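Local coordinates for protein Ser-thr phosphatase MSPP (Mycobacterium smegmatis, PDB 2JFR) that probably removes phosphate from serine and threonine residues of proteins, as a PPM-family phosphatase that works with magnesium or manganese ions, at residues D36-R41 and H154-A159; T91-A96 and L181-D186; D128-S131 and V137-G140. One frame throughout, in Å; residues are numbered along the deposited sequence. Where two conformers were deposited one is given.

Interaction 1 of 3, residues D36-R41 and H154-A159. With MG (magnesium ion), chain B; MN (manganese (II) ion), chain C.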
ATOM      1  N   ASP A  36      -4.053   2.702   4.389  1.00 13.65           N
ATOM      2  CA  ASP A  36      -5.516   2.683   4.284  1.00 13.36           C
ATOM      3  C   ASP A  36      -6.088   2.636   5.690  1.00 13.28           C
ATOM      4  O   ASP A  36      -6.045   1.610   6.373  1.00 13.59           O
ATOM      5  CB  ASP A  36      -5.957   1.449   3.485  1.00 13.62           C
ATOM      6  CG  ASP A  36      -7.467   1.316   3.375  1.00 13.25           C
ATOM      7  OD1 ASP A  36      -8.157   2.060   4.108  1.00 13.76           O
ATOM      8  OD2 ASP A  36      -7.907   0.481   2.566  1.00 14.10           O
ATOM      9  N   GLY A  37      -6.594   3.777   6.137  1.00 13.43           N
ATOM     10  CA  GLY A  37      -7.190   3.864   7.457  1.00 13.85           C
ATOM     11  C   GLY A  37      -8.566   3.256   7.501  1.00 13.85           C
ATOM     12  O   GLY A  37      -9.283   3.198   6.519  1.00 14.03           O
ATOM     13  N   PHE A  38      -8.960   2.869   8.715  1.00 14.20           N
ATOM     14  CA  PHE A  38     -10.267   2.355   8.997  1.00 14.60           C
ATOM     15  C   PHE A  38     -10.754   2.881  10.337  1.00 14.79           C
ATOM     16  O   PHE A  38      -9.936   3.214  11.204  1.00 15.34           O
ATOM     17  CB  PHE A  38     -10.339   0.824   8.979  1.00 15.06           C
ATOM     18  CG  PHE A  38      -9.624   0.131  10.095  1.00 15.99           C
ATOM     19  CD1 PHE A  38     -10.270  -0.114  11.314  1.00 17.91           C
ATOM     20  CD2 PHE A  38      -8.283  -0.249   9.922  1.00 18.06           C
ATOM     21  CE1 PHE A  38      -9.656  -0.731  12.360  1.00 20.84           C
ATOM     22  CE2 PHE A  38      -7.674  -0.910  11.043  1.00 20.58           C
ATOM     23  CZ  PHE A  38      -8.398  -1.110  12.233  1.00 22.22           C
ATOM     24  N   GLY A  39     -12.046   2.836  10.527  1.00 15.51           N
ATOM     25  CA  GLY A  39     -12.687   3.238  11.747  1.00 16.41           C
ATOM     26  C   GLY A  39     -13.043   4.721  11.719  1.00 16.59           C
ATOM     27  O   GLY A  39     -12.776   5.456  10.787  1.00 16.97           O
ATOM     28  N   ALA A  40     -13.664   5.134  12.843  1.00 17.53           N
ATOM     29  CA  ALA A  40     -14.129   6.521  12.940  1.00 19.26           C
ATOM     30  C   ALA A  40     -13.018   7.519  12.784  1.00 18.21           C
ATOM     31  O   ALA A  40     -13.268   8.637  12.335  1.00 21.29           O
ATOM     32  CB  ALA A  40     -14.820   6.745  14.280  1.00 25.17           C
ATOM     33  N   ARG A  41     -11.797   7.152  13.161  1.00 17.29           N
ATOM     34  CA  ARG A  41     -10.669   8.042  13.043  0.56 17.20           C
ATOM     35  C   ARG A  41      -9.607   7.417  12.102  1.00 15.93           C
ATOM     36  O   ARG A  41      -8.416   7.683  12.238  1.00 16.88           O
ATOM     37  CB  ARG A  41     -10.095   8.392  14.402  0.56 16.71           C
ATOM     38  CG  ARG A  41     -10.972   9.237  15.279  0.56 18.46           C
ATOM     39  CD  ARG A  41     -10.500   9.543  16.683  0.56 19.58           C
ATOM     40  NE  ARG A  41      -9.342  10.410  16.664  0.56 19.19           N
ATOM     41  CZ  ARG A  41      -8.598  10.826  17.651  0.56 19.00           C
ATOM     42  NH1 ARG A  41      -8.896  10.456  18.882  0.56 21.27           N
ATOM     43  NH2 ARG A  41      -7.552  11.614  17.485  0.56 19.97           N
ATOM     44  N   HIS A 154     -12.868  -8.041   3.955  1.00 19.04           N
ATOM     45  CA  HIS A 154     -12.750  -6.746   4.588  1.00 20.44           C
ATOM     46  C   HIS A 154     -12.231  -6.855   6.015  1.00 20.74           C
ATOM     47  O   HIS A 154     -12.005  -5.783   6.602  1.00 29.17           O
ATOM     48  CB  HIS A 154     -14.118  -6.054   4.638  1.00 23.56           C
ATOM     49  CG  HIS A 154     -15.185  -6.792   5.402  1.00 22.99           C
ATOM     50  ND1 HIS A 154     -15.690  -8.040   4.961  1.00 24.24           N
ATOM     51  CD2 HIS A 154     -15.813  -6.518   6.608  1.00 25.51           C
ATOM     52  CE1 HIS A 154     -16.568  -8.450   5.841  1.00 24.33           C
ATOM     53  NE2 HIS A 154     -16.675  -7.561   6.826  1.00 25.61           N
ATOM     54  N   LEU A 155     -12.030  -8.010   6.575  1.00 16.84           N
ATOM     55  CA  LEU A 155     -11.632  -8.106   7.970  1.00 17.54           C
ATOM     56  C   LEU A 155     -10.143  -8.368   8.067  1.00 16.08           C
ATOM     57  O   LEU A 155      -9.621  -9.396   7.621  1.00 17.17           O
ATOM     58  CB  LEU A 155     -12.408  -9.281   8.567  1.00 18.66           C
ATOM     59  CG  LEU A 155     -13.914  -9.012   8.663  1.00 20.64           C
ATOM     60  CD1 LEU A 155     -14.577 -10.309   9.132  1.00 26.05           C
ATOM     61  CD2 LEU A 155     -14.227  -7.834   9.575  1.00 26.20           C
ATOM     62  N   LEU A 156      -9.434  -7.385   8.630  1.00 15.50           N
ATOM     63  CA  LEU A 156      -7.998  -7.437   8.756  1.00 14.74           C
ATOM     64  C   LEU A 156      -7.560  -8.361   9.862  1.00 14.60           C
ATOM     65  O   LEU A 156      -8.184  -8.438  10.919  1.00 15.83           O
ATOM     66  CB  LEU A 156      -7.439  -6.057   9.038  1.00 15.06           C
ATOM     67  CG  LEU A 156      -7.635  -5.014   7.914  1.00 15.84           C
ATOM     68  CD1 LEU A 156      -7.189  -3.676   8.383  1.00 18.80           C
ATOM     69  CD2 LEU A 156      -6.891  -5.432   6.645  1.00 19.53           C
ATOM     70  N   THR A 157      -6.409  -9.007   9.686  1.00 14.84           N
ATOM     71  CA  THR A 157      -5.784  -9.802  10.714  1.00 15.17           C
ATOM     72  C   THR A 157      -4.562  -9.134  11.308  1.00 15.19           C
ATOM     73  O   THR A 157      -4.089  -9.564  12.365  1.00 17.57           O
ATOM     74  CB  THR A 157      -5.410 -11.191  10.199  1.00 15.43           C
ATOM     75  OG1 THR A 157      -4.550 -11.002   9.075  1.00 16.41           O
ATOM     76  CG2 THR A 157      -6.640 -11.990   9.851  1.00 17.17           C
ATOM     77  N   ARG A 158      -4.043  -8.059  10.689  1.00 14.83           N
ATOM     78  CA  ARG A 158      -2.969  -7.277  11.223  0.69 14.97           C
ATOM     79  C   ARG A 158      -3.232  -5.831  10.801  1.00 14.85           C
ATOM     80  O   ARG A 158      -3.721  -5.598   9.706  1.00 15.73           O
ATOM     81  CB  ARG A 158      -1.568  -7.628  10.751  0.69 15.78           C
ATOM     82  CG  ARG A 158      -1.149  -9.062  10.883  0.69 17.03           C
ATOM     83  CD  ARG A 158       0.307  -9.272  10.500  0.69 20.16           C
ATOM     84  NE  ARG A 158       0.630 -10.499   9.891  0.69 22.64           N
ATOM     85  CZ  ARG A 158       1.721 -10.836   9.223  0.69 22.83           C
ATOM     86  NH1 ARG A 158       2.719  -9.945   9.179  0.69 24.87           N
ATOM     87  NH2 ARG A 158       1.824 -12.034   8.668  0.69 28.99           N
ATOM     88  N   ALA A 159      -2.905  -4.902  11.693  1.00 14.84           N
ATOM     89  CA  ALA A 159      -3.101  -3.487  11.416  1.00 15.22           C
ATOM     90  C   ALA A 159      -2.175  -2.698  12.269  1.00 14.80           C
ATOM     91  O   ALA A 159      -1.760  -3.131  13.349  1.00 16.32           O
ATOM     92  CB  ALA A 159      -4.536  -3.077  11.653  1.00 16.70           C
TER
HETATM   93 MG    MG B1234      -9.993   2.623   4.659  0.99 13.88          MG
HETATM   94 MN    MN C1235      -9.809   0.346   1.687  0.56 13.82          MN
HETATM   95  O   HOH W   1     -10.945   1.740   2.983  0.83 14.57           O
HETATM   96  O   HOH W   2     -11.744   3.534   5.275  1.00 15.24           O
HETATM   97  O   HOH W   3      -9.554   4.299   3.522  1.00 14.25           O
HETATM   98  O   HOH W   4     -10.428   0.797   5.472  0.83 14.64           O
HETATM   99  O   HOH W   5     -10.493  -1.033   3.046  0.83 17.85           O
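Phe-38 closes strand 31-38 with an extended backbone (phi -141°, psi 160°) and packs against Leu-156 and Ala-159, which stand on a loop without regular secondary structure. The contact between the segments is wholly apolar and carried by one side of the ring, CE2 with CD2. With chi1 at 69°, CG lies between the backbone N and the carbonyl carbon, and the side chain leaves the backbone toward the loop. Its CE2 atom touches Ala-159 CB at 3.9 Å, the methyl lying at the ring edge near the plane. Leu-156 comes in obliquely, placing CD1 3.9 Å from both Phe-38 CE2 and CD2. A branched leucine can span the distance from the loop, whereas at Ala-159 the backbone runs close enough that a single methyl suffices.

The residues just before the phenylalanine hold the metals. Asp-36 bridges them: OD1 binds magnesium at 2.0 Å and OD2 binds manganese at 2.1 Å, since a carboxylate has two oxygens to share out. Gly-37 adds its carbonyl O to the magnesium at 2.1 Å. Water 1 is shared by both ions; in PPM phosphatases such a bridging water is generally thought to attack the phosphate ester. Asp-186 and Asp-224 complete the protein ligands of the manganese, and a bound phosphate ion lies about 3 Å from the Phe-38 side chain.

Gly-39 then turns the chain with a positive phi, where a CB would press against the preceding carbonyl O. Arg-41 follows at the N-cap position of helix 42-59. Strand 31-38 runs between strands 23-28 and 89-96 in one sheet, and the loop 154-159 lies between helix 144-147 and strand 169-172, bordering the metal site.

Interaction 2 of 3, residues T91-A96 and L181-D186. With MN (manganese (II) ion), chain C.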
ATOM      1  N   THR A  91      -3.801   0.228   7.582  1.00 13.26           N
ATOM      2  CA  THR A  91      -2.789  -0.559   6.890  1.00 13.65           C
ATOM      3  C   THR A  91      -1.574   0.303   6.657  1.00 13.55           C
ATOM      4  O   THR A  91      -1.634   1.552   6.714  1.00 13.81           O
ATOM      5  CB  THR A  91      -3.294  -1.119   5.581  1.00 13.87           C
ATOM      6  OG1 THR A  91      -3.313  -0.031   4.658  1.00 14.00           O
ATOM      7  CG2 THR A  91      -4.640  -1.782   5.668  1.00 14.67           C
ATOM      8  N   LEU A  92      -0.461  -0.326   6.285  1.00 13.75           N
ATOM      9  CA  LEU A  92       0.680   0.405   5.785  0.79 13.85           C
ATOM     10  C   LEU A  92       1.472  -0.513   4.900  1.00 13.56           C
ATOM     11  O   LEU A  92       1.846  -1.613   5.316  1.00 14.76           O
ATOM     12  CB  LEU A  92       1.552   0.882   6.933  0.79 14.32           C
ATOM     13  CG  LEU A  92       2.857   1.626   6.495  0.79 16.53           C
ATOM     14  CD1 LEU A  92       2.541   2.879   5.749  0.79 16.19           C
ATOM     15  CD2 LEU A  92       3.740   1.909   7.722  0.79 19.94           C
ATOM     16  N   THR A  93       1.780  -0.047   3.675  1.00 13.51           N
ATOM     17  CA  THR A  93       2.721  -0.714   2.801  1.00 13.37           C
ATOM     18  C   THR A  93       3.740   0.337   2.380  1.00 13.74           C
ATOM     19  O   THR A  93       3.343   1.347   1.785  1.00 14.40           O
ATOM     20  CB  THR A  93       2.060  -1.333   1.597  1.00 13.83           C
ATOM     21  OG1 THR A  93       1.199  -2.346   2.099  1.00 14.60           O
ATOM     22  CG2 THR A  93       3.052  -1.921   0.621  1.00 14.63           C
ATOM     23  N   ALA A  94       4.984   0.098   2.718  1.00 13.99           N
ATOM     24  CA  ALA A  94       6.070   1.032   2.424  1.00 14.68           C
ATOM     25  C   ALA A  94       7.115   0.312   1.579  1.00 14.97           C
ATOM     26  O   ALA A  94       7.477  -0.844   1.851  1.00 15.98           O
ATOM     27  CB  ALA A  94       6.691   1.532   3.720  1.00 16.46           C
ATOM     28  N   VAL A  95       7.591   1.006   0.583  1.00 14.60           N
ATOM     29  CA  VAL A  95       8.680   0.565  -0.279  1.00 14.33           C
ATOM     30  C   VAL A  95       9.810   1.543  -0.169  1.00 14.23           C
ATOM     31  O   VAL A  95       9.615   2.742  -0.302  1.00 14.95           O
ATOM     32  CB  VAL A  95       8.197   0.477  -1.746  1.00 15.28           C
ATOM     33  CG1 VAL A  95       9.365   0.279  -2.689  1.00 16.53           C
ATOM     34  CG2 VAL A  95       7.161  -0.621  -1.912  1.00 17.07           C
ATOM     35  N   ALA A  96      11.021   1.025   0.060  1.00 14.44           N
ATOM     36  CA  ALA A  96      12.223   1.812  -0.030  1.00 14.46           C
ATOM     37  C   ALA A  96      13.054   1.254  -1.172  1.00 14.48           C
ATOM     38  O   ALA A  96      13.454   0.088  -1.135  1.00 14.60           O
ATOM     39  CB  ALA A  96      13.016   1.809   1.260  1.00 16.26           C
ATOM     40  N   LEU A 181       6.604  -0.575 -10.243  1.00 14.33           N
ATOM     41  CA  LEU A 181       5.991  -1.003  -8.997  1.00 14.54           C
ATOM     42  C   LEU A 181       4.728  -0.184  -8.786  1.00 14.25           C
ATOM     43  O   LEU A 181       4.681   0.996  -9.113  1.00 15.64           O
ATOM     44  CB  LEU A 181       6.945  -0.796  -7.823  1.00 14.93           C
ATOM     45  CG  LEU A 181       8.260  -1.516  -7.924  1.00 15.43           C
ATOM     46  CD1 LEU A 181       9.102  -1.221  -6.698  1.00 16.93           C
ATOM     47  CD2 LEU A 181       8.080  -3.033  -8.068  1.00 17.69           C
ATOM     48  N   LEU A 182       3.727  -0.823  -8.214  1.00 14.27           N
ATOM     49  CA  LEU A 182       2.467  -0.188  -7.849  1.00 14.48           C
ATOM     50  C   LEU A 182       2.153  -0.535  -6.444  1.00 13.71           C
ATOM     51  O   LEU A 182       2.061  -1.731  -6.110  1.00 14.55           O
ATOM     52  CB  LEU A 182       1.353  -0.669  -8.785  1.00 15.10           C
ATOM     53  CG  LEU A 182      -0.110  -0.286  -8.347  1.00 16.53           C
ATOM     54  CD1 LEU A 182      -0.326   1.184  -8.391  1.00 17.27           C
ATOM     55  CD2 LEU A 182      -1.126  -0.996  -9.262  1.00 18.81           C
ATOM     56  N   ILE A 183       1.924   0.459  -5.601  1.00 13.80           N
ATOM     57  CA  ILE A 183       1.360   0.254  -4.285  1.00 13.61           C
ATOM     58  C   ILE A 183      -0.086   0.744  -4.360  1.00 13.65           C
ATOM     59  O   ILE A 183      -0.318   1.853  -4.857  1.00 14.29           O
ATOM     60  CB  ILE A 183       2.088   0.985  -3.168  1.00 14.09           C
ATOM     61  CG1 ILE A 183       3.606   0.832  -3.247  1.00 15.43           C
ATOM     62  CG2 ILE A 183       1.562   0.517  -1.833  1.00 14.86           C
ATOM     63  CD1 ILE A 183       4.340   1.728  -2.274  1.00 16.39           C
ATOM     64  N   SER A 184      -1.050  -0.014  -3.877  1.00 13.67           N
ATOM     65  CA  SER A 184      -2.427   0.421  -3.919  0.58 13.07           C
ATOM     66  C   SER A 184      -3.123   0.096  -2.619  1.00 13.43           C
ATOM     67  O   SER A 184      -2.845  -0.902  -1.984  1.00 14.65           O
ATOM     68  CB  SER A 184      -3.119  -0.273  -5.056  0.58 14.31           C
ATOM     69  OG  SER A 184      -4.430   0.218  -5.256  0.58 14.39           O
ATOM     70  N   SER A 185      -4.120   0.923  -2.277  1.00 13.48           N
ATOM     71  CA  SER A 185      -5.099   0.469  -1.311  1.00 13.60           C
ATOM     72  C   SER A 185      -5.982  -0.589  -1.972  1.00 14.13           C
ATOM     73  O   SER A 185      -6.047  -0.744  -3.191  1.00 14.93           O
ATOM     74  CB  SER A 185      -5.901   1.596  -0.712  1.00 13.90           C
ATOM     75  OG  SER A 185      -6.679   2.236  -1.714  1.00 14.54           O
ATOM     76  N   ASP A 186      -6.731  -1.297  -1.116  1.00 14.46           N
ATOM     77  CA  ASP A 186      -7.656  -2.331  -1.571  0.64 14.67           C
ATOM     78  C   ASP A 186      -8.788  -1.774  -2.403  1.00 15.00           C
ATOM     79  O   ASP A 186      -9.500  -2.548  -3.048  1.00 18.00           O
ATOM     80  CB  ASP A 186      -8.132  -3.138  -0.381  0.64 15.38           C
ATOM     81  CG  ASP A 186      -8.914  -2.415   0.683  0.64 15.48           C
ATOM     82  OD1 ASP A 186      -9.050  -1.184   0.551  0.64 13.20           O
ATOM     83  OD2 ASP A 186      -9.413  -3.132   1.635  0.64 16.85           O
TER
HETATM   84 MN    MN C1235      -9.809   0.346   1.687  0.56 13.82          MN
HETATM   85  O   HOH W   1     -10.945   1.740   2.983  0.83 14.57           O
HETATM   86  O   HOH W   5     -10.493  -1.033   3.046  0.83 17.85           O
HETATM   87  O   HOH W   6      -9.127   1.994   0.554  1.00 14.25           O
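The PPM beta-sandwich packs two antiparallel sheets face to face, and Thr-93 and Val-95 of one sheet meet Leu-181 and Ile-183 of the other in its buried middle. The axes of strands 92-96 and 181-184 approach to 8.3 Å and run nearly antiparallel (158°), a separation filled by side chains, while the backbone bonds of each strand go to its own sheet.

Ile-183 has the largest share of the contact, using both of its branches. CG2 touches the Thr-93 methyl, CG2, at 3.8 Å; the ethyl arm runs the other way, bringing CD1 to 3.7 Å from Val-95 CG2. Beta-branched residues suit such strands, since their two branches can be aimed at different partners. In Thr-93, chi1 of -64° sets CG2 anti to the backbone N and turned to Ile-183, leaving OG1 to hydrogen-bond to Ser-113 O, which satisfies this buried hydroxyl.

Beyond the strand end the chain delivers Asp-186 to the manganese through OD1, alongside waters 1, 5 and 6, while OD2 serves a magnesium ion. At the other end of the contact Leu-181 gives a looser touch, its CD1 lying 4.3 Å from Val-95 CG1.

Interaction 3 of 3, residues D128-S131 and V137-G140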
ATOM      1  N   ASP A 128       1.570 -10.436   0.782  1.00 16.20           N
ATOM      2  CA  ASP A 128       0.375 -11.127   1.316  0.73 17.31           C
ATOM      3  C   ASP A 128      -0.535 -10.139   2.005  1.00 15.27           C
ATOM      4  O   ASP A 128      -0.059  -9.144   2.598  1.00 17.81           O
ATOM      5  CB  ASP A 128       0.777 -12.185   2.341  0.73 24.98           C
ATOM      6  CG  ASP A 128       1.734 -13.230   2.044  0.73 27.11           C
ATOM      7  OD1 ASP A 128       2.044 -13.748   0.950  0.73 27.32           O
ATOM      8  OD2 ASP A 128       2.396 -13.717   3.033  0.73 28.45           O
ATOM      9  N   ASP A 129      -1.804 -10.373   1.864  1.00 15.14           N
ATOM     10  CA  ASP A 129      -2.828  -9.554   2.534  1.00 14.66           C
ATOM     11  C   ASP A 129      -3.127 -10.163   3.901  1.00 14.61           C
ATOM     12  O   ASP A 129      -3.439 -11.359   4.033  1.00 16.01           O
ATOM     13  CB  ASP A 129      -4.124  -9.534   1.729  1.00 16.03           C
ATOM     14  CG  ASP A 129      -4.083  -8.650   0.527  1.00 17.64           C
ATOM     15  OD1 ASP A 129      -3.241  -7.819   0.397  1.00 20.41           O
ATOM     16  OD2 ASP A 129      -5.088  -8.758  -0.194  1.00 27.77           O
ATOM     17  N   HIS A 130      -3.029  -9.353   4.931  1.00 14.27           N
ATOM     18  CA  HIS A 130      -3.340  -9.762   6.292  1.00 14.51           C
ATOM     19  C   HIS A 130      -4.819  -9.480   6.539  1.00 14.29           C
ATOM     20  O   HIS A 130      -5.222  -8.516   7.165  1.00 15.08           O
ATOM     21  CB  HIS A 130      -2.458  -9.014   7.270  1.00 15.11           C
ATOM     22  CG  HIS A 130      -1.020  -9.083   6.948  1.00 15.18           C
ATOM     23  ND1 HIS A 130      -0.228  -7.983   6.959  1.00 15.39           N
ATOM     24  CD2 HIS A 130      -0.295 -10.114   6.479  1.00 17.13           C
ATOM     25  CE1 HIS A 130       0.958  -8.354   6.531  1.00 16.08           C
ATOM     26  NE2 HIS A 130       0.979  -9.650   6.260  1.00 17.10           N
ATOM     27  N   SER A 131      -5.614 -10.354   5.964  1.00 15.49           N
ATOM     28  CA  SER A 131      -7.071 -10.322   6.079  1.00 15.59           C
ATOM     29  C   SER A 131      -7.531 -11.754   6.146  1.00 15.28           C
ATOM     30  O   SER A 131      -6.807 -12.665   5.805  1.00 15.75           O
ATOM     31  CB  SER A 131      -7.715  -9.609   4.911  1.00 16.88           C
ATOM     32  OG  SER A 131      -7.541 -10.360   3.731  1.00 17.79           O
ATOM     33  N   VAL A 137      -5.355 -17.242   1.108  1.00 23.14           N
ATOM     34  CA  VAL A 137      -4.351 -17.301   0.056  1.00 24.82           C
ATOM     35  C   VAL A 137      -3.001 -17.775   0.603  1.00 25.42           C
ATOM     36  O   VAL A 137      -2.412 -18.673  -0.023  1.00 31.64           O
ATOM     37  CB  VAL A 137      -4.252 -15.928  -0.662  1.00 24.36           C
ATOM     38  CG1 VAL A 137      -3.252 -16.020  -1.828  1.00 29.19           C
ATOM     39  CG2 VAL A 137      -5.547 -15.454  -1.256  1.00 24.19           C
ATOM     40  N   ARG A 138      -2.549 -17.242   1.728  1.00 24.87           N
ATOM     41  CA  ARG A 138      -1.230 -17.613   2.313  0.57 27.56           C
ATOM     42  C   ARG A 138      -1.253 -19.086   2.689  1.00 29.59           C
ATOM     43  O   ARG A 138      -0.229 -19.772   2.675  1.00 41.33           O
ATOM     44  CB  ARG A 138      -0.902 -16.625   3.430  0.57 27.32           C
ATOM     45  CG  ARG A 138       0.366 -16.729   4.239  0.57 33.24           C
ATOM     46  CD  ARG A 138       0.843 -15.409   4.858  0.57 37.35           C
ATOM     47  NE  ARG A 138       2.288 -15.215   5.215  0.57 37.97           N
ATOM     48  CZ  ARG A 138       2.829 -14.041   5.600  0.57 37.05           C
ATOM     49  NH1 ARG A 138       2.080 -12.944   5.677  0.57 33.16           N
ATOM     50  NH2 ARG A 138       4.103 -13.779   5.919  0.57 42.13           N
ATOM     51  N   MET A 139      -2.396 -19.680   3.035  1.00 27.14           N
ATOM     52  CA  MET A 139      -2.517 -21.072   3.449  1.00 27.46           C
ATOM     53  C   MET A 139      -2.657 -21.926   2.230  1.00 30.60           C
ATOM     54  O   MET A 139      -2.780 -23.160   2.343  1.00 32.31           O
ATOM     55  CB  MET A 139      -3.700 -21.321   4.399  1.00 25.17           C
ATOM     56  CG  MET A 139      -3.519 -20.676   5.769  1.00 26.21           C
ATOM     57  SD  MET A 139      -2.186 -21.341   6.692  0.66 25.79           S
ATOM     58  CE  MET A 139      -2.426 -23.101   6.852  0.66 31.25           C
ATOM     59  N   GLY A 140      -2.646 -21.377   1.053  1.00 30.84           N
ATOM     60  CA  GLY A 140      -2.885 -22.034  -0.194  1.00 35.54           C
ATOM     61  C   GLY A 140      -4.217 -22.625  -0.454  1.00 36.04           C
ATOM     62  O   GLY A 140      -4.298 -23.594  -1.177  1.00 36.35           O
TER
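With chi1 at 179°, Arg-138 sends CG anti to its backbone N, and its chain, extended from CG to NE, reaches from the last turn of helix 132-138, which ends in a Schellman motif, back to the loop that N-caps the same helix. There Asp-128, its CG turned beside the backbone N (chi1 -54°), meets it in a salt bridge. The two chains cross at about a right angle, and the carboxylate oxygen OD2 lies over a face of the guanidinium. The fine geometry of this salt bridge is doubtful: both residues have two conformers, and the Asp-128 OD2 to Arg-138 NE distance of 2.6 Å accompanies an implausibly close OD2 to CZ approach.

His-130 lies nearly coplanar with the guanidinium (27° between planes), edge to edge. Its NE2 is 3.5 Å from Arg-138 NH1, and both nitrogens turn to the OD2 of Asp-169, which accepts a hydrogen bond from His-130 NE2 and forms a salt bridge with Arg-138 NH1. The ring's ND1 pairs with Gly-111 N, fixing its rotation.

At the helix start Ser-131 OG holds Gly-134 N. At the Schellman end Gly-140 readily adopts a positive phi, and its N bonds to Val-137 O at 2.9 Å.

Overall arrangement
Interaction 2 lies near the centre of the chain, all four touching residues buried, whereas interactions 1 and 3 sit farther out and are partly buried. Chemistry follows place: methyl groups fill the space between the sheets, an aromatic ring meets a loop beside the metals, and charges pair near solvent. Interactions 1 and 2 share a sheet, in which strands 31-38 and 89-96 are neighbours; Thr-91 OG1 probably hydrogen-bonds to Asp-36 N, and Asp-36 and Asp-186 meet at one manganese. Interaction 3 joins interaction 1 through the loop 154-159, where Thr-157 N probably bonds to His-130 O. Interactions 2 and 3 do not touch.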